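PDB 6HNI: ABC-type transport system, sugar-family extracellular solute-binding protein, which binds tyrosine, probably as the substrate-binding lipoprotein of an ABC transport system, and has adhesive properties. Local coordinates for residues F89-P94 with L109-S114. The protein carries 1 engineered substitution. Numbering follows the deposited sequence.
Sequences FAISTP and LITAVS. With TYR (tyrosine), chain B.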
loop_
_atom_site.group_PDB
_atom_site.type_symbol
_atom_site.label_atom_id
_atom_site.label_comp_id
_atom_site.label_asym_id
_atom_site.label_seq_id
_atom_site.Cartn_x
_atom_site.Cartn_y
_atom_site.Cartn_z
ATOM N N PHE A 89 -11.402 -11.546 -2.181
ATOM C CA PHE A 89 -10.760 -10.443 -1.466
ATOM C C PHE A 89 -9.373 -10.245 -2.140
ATOM O O PHE A 89 -8.547 -11.139 -2.133
ATOM C CB PHE A 89 -10.591 -10.833 0.001
ATOM C CG PHE A 89 -9.813 -9.861 0.863
ATOM C CD1 PHE A 89 -9.969 -8.478 0.749
ATOM C CD2 PHE A 89 -8.961 -10.348 1.819
ATOM C CE1 PHE A 89 -9.187 -7.620 1.562
ATOM C CE2 PHE A 89 -8.220 -9.506 2.635
ATOM C CZ PHE A 89 -8.380 -8.141 2.498
ATOM N N ALA A 90 -9.237 -9.037 -2.689
ATOM C CA ALA A 90 -7.989 -8.699 -3.486
ATOM C C ALA A 90 -7.206 -7.612 -2.749
ATOM O O ALA A 90 -7.721 -6.533 -2.425
ATOM C CB ALA A 90 -8.376 -8.258 -4.904
ATOM N N ILE A 91 -5.904 -7.905 -2.561
ATOM C CA ILE A 91 -5.040 -7.080 -1.772
ATOM C C ILE A 91 -3.972 -6.539 -2.734
ATOM O O ILE A 91 -3.118 -7.307 -3.165
ATOM C CB ILE A 91 -4.379 -7.869 -0.624
ATOM C CG1 ILE A 91 -5.457 -8.509 0.303
ATOM C CG2 ILE A 91 -3.408 -7.022 0.162
ATOM C CD1 ILE A 91 -4.812 -9.477 1.250
ATOM N N SER A 92 -4.070 -5.220 -2.932
ATOM C CA SER A 92 -3.235 -4.383 -3.868
ATOM C C SER A 92 -3.941 -4.145 -5.173
ATOM O O SER A 92 -4.765 -4.925 -5.660
ATOM C CB SER A 92 -1.840 -4.965 -4.138
ATOM O OG SER A 92 -1.888 -5.947 -5.155
ATOM N N THR A 93 -3.460 -3.070 -5.871
ATOM C CA THR A 93 -3.980 -2.705 -7.165
ATOM C C THR A 93 -3.796 -3.814 -8.201
ATOM O O THR A 93 -4.723 -4.152 -8.907
ATOM C CB THR A 93 -3.491 -1.325 -7.622
ATOM O OG1 THR A 93 -3.960 -0.326 -6.740
ATOM C CG2 THR A 93 -3.929 -1.005 -9.027
ATOM N N PRO A 94 -2.549 -4.310 -8.393
ATOM C CA PRO A 94 -2.398 -5.398 -9.365
ATOM C C PRO A 94 -3.289 -6.632 -9.127
ATOM O O PRO A 94 -3.866 -7.186 -10.090
ATOM C CB PRO A 94 -0.887 -5.711 -9.326
ATOM C CG PRO A 94 -0.264 -4.471 -8.770
ATOM C CD PRO A 94 -1.275 -3.968 -7.763
ATOM N N LEU A 109 -13.957 -7.643 -3.116
ATOM C CA LEU A 109 -13.658 -6.628 -2.117
ATOM C C LEU A 109 -12.156 -6.393 -2.206
ATOM O O LEU A 109 -11.383 -7.308 -2.099
ATOM C CB LEU A 109 -14.046 -7.068 -0.704
ATOM C CG LEU A 109 -15.574 -6.963 -0.442
ATOM C CD1 LEU A 109 -15.757 -7.500 0.921
ATOM C CD2 LEU A 109 -16.078 -5.542 -0.489
ATOM N N ILE A 110 -11.819 -5.120 -2.320
ATOM C CA ILE A 110 -10.393 -4.705 -2.438
ATOM C C ILE A 110 -9.944 -4.091 -1.145
ATOM O O ILE A 110 -10.716 -3.548 -0.341
ATOM C CB ILE A 110 -10.232 -3.693 -3.616
ATOM C CG1 ILE A 110 -10.845 -2.364 -3.328
ATOM C CG2 ILE A 110 -10.733 -4.324 -4.883
ATOM C CD1 ILE A 110 -10.804 -1.301 -4.423
ATOM N N THR A 111 -8.617 -4.058 -0.963
ATOM C CA THR A 111 -7.991 -3.244 0.043
ATOM C C THR A 111 -6.572 -2.880 -0.506
ATOM O O THR A 111 -6.101 -3.513 -1.489
ATOM C CB THR A 111 -7.807 -3.912 1.390
ATOM O OG1 THR A 111 -7.429 -2.933 2.398
ATOM C CG2 THR A 111 -6.861 -5.079 1.386
ATOM N N ALA A 112 -5.985 -1.882 0.141
ATOM C CA ALA A 112 -4.578 -1.427 -0.248
ATOM C C ALA A 112 -4.568 -1.048 -1.697
ATOM O O ALA A 112 -3.528 -1.293 -2.349
ATOM C CB ALA A 112 -3.593 -2.500 0.066
ATOM N N VAL A 113 -5.605 -0.409 -2.181
ATOM C CA VAL A 113 -5.693 0.144 -3.531
ATOM C C VAL A 113 -5.730 1.638 -3.397
ATOM O O VAL A 113 -6.611 2.229 -2.822
ATOM C CB VAL A 113 -6.928 -0.361 -4.283
ATOM C CG1 VAL A 113 -7.164 0.372 -5.598
ATOM C CG2 VAL A 113 -6.824 -1.841 -4.485
ATOM N N SER A 114 -4.705 2.329 -3.989
ATOM C CA SER A 114 -4.578 3.742 -3.768
ATOM C C SER A 114 -5.672 4.559 -4.395
ATOM O O SER A 114 -6.139 5.531 -3.804
ATOM C CB SER A 114 -3.213 4.270 -4.318
ATOM O OG SER A 114 -2.129 3.646 -3.715
HETATM N N TYR B . -1.170 1.201 -2.551
HETATM C CA TYR B . -0.647 -0.017 -3.196
HETATM C C TYR B . -1.573 -0.429 -4.329
HETATM O O TYR B . -1.378 -1.509 -4.873
HETATM C CB TYR B . -0.300 -1.127 -2.184
HETATM C CG TYR B . 0.824 -0.751 -1.276
HETATM C CD1 TYR B . 2.136 -0.589 -1.810
HETATM C CD2 TYR B . 0.669 -0.477 0.050
HETATM C CE1 TYR B . 3.160 -0.164 -1.005
HETATM C CE2 TYR B . 1.690 -0.051 0.872
HETATM C CZ TYR B . 2.982 0.118 0.322
HETATM O OH TYR B . 4.017 0.553 1.127
HETATM O OXT TYR B . -2.416 0.342 -4.739
#
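Phe89 lays the CE1–CZ side of its ring obliquely across the methyl of Thr111, with CE1 3.4 Å from Thr111 CG2, while CG1 of Ile91 sits over one ring face, toward the rim. The segments belong to the beta-alpha-beta unit of strand 87-91, helix 93-102 and strand 108-113, in the parallel sheet of one lobe of a periplasmic-binding-protein fold. With CG anti to the backbone N (chi1 174°), the ring swings toward the neighbouring strand; Thr111 keeps its methyl in the crowded position between N and carbonyl carbon, facing Phe89 and Ile91, and sends OG1 to Thr135 on the next strand. Helices 35-50 and 258-273 cover this face, and Phe44 stacks on Phe89.

Three hydrogen bonds pair the backbones in parallel register: Ala90 N to Leu109 O, Thr111 N to Ala90 O, and Ser92 N to Thr111 O, the last nearly straight at 171°. There the hydrogen-bonded ladder ends, though the chains stay side by side; a corner at Ala112 helps bring Thr93 and Ser114 to the ligand, an example of binding at the C-terminal ends of parallel strands. Ser92 occupies the N-cap position of helix 93-102, so the tyrosine carboxylate meets a helix N-terminus, whose dipole probably favours its negative charge. Thr93 N donates to ligand O over 2.8 Å, almost linearly at 176°. Thr93 OG1, held beside its own backbone N, donates to ligand OXT at 2.6 Å. Val113 CG1 packs against that hydroxyl at 3.5 Å from Thr93 OG1. Just past the end of strand 108-113, Ser114 N gives OXT a second bond, so two donors from these segments grip this oxygen. Ser114 also reaches the ligand's amino group: its OG accepts a hydrogen bond from the tyrosine amino N at 2.9 Å.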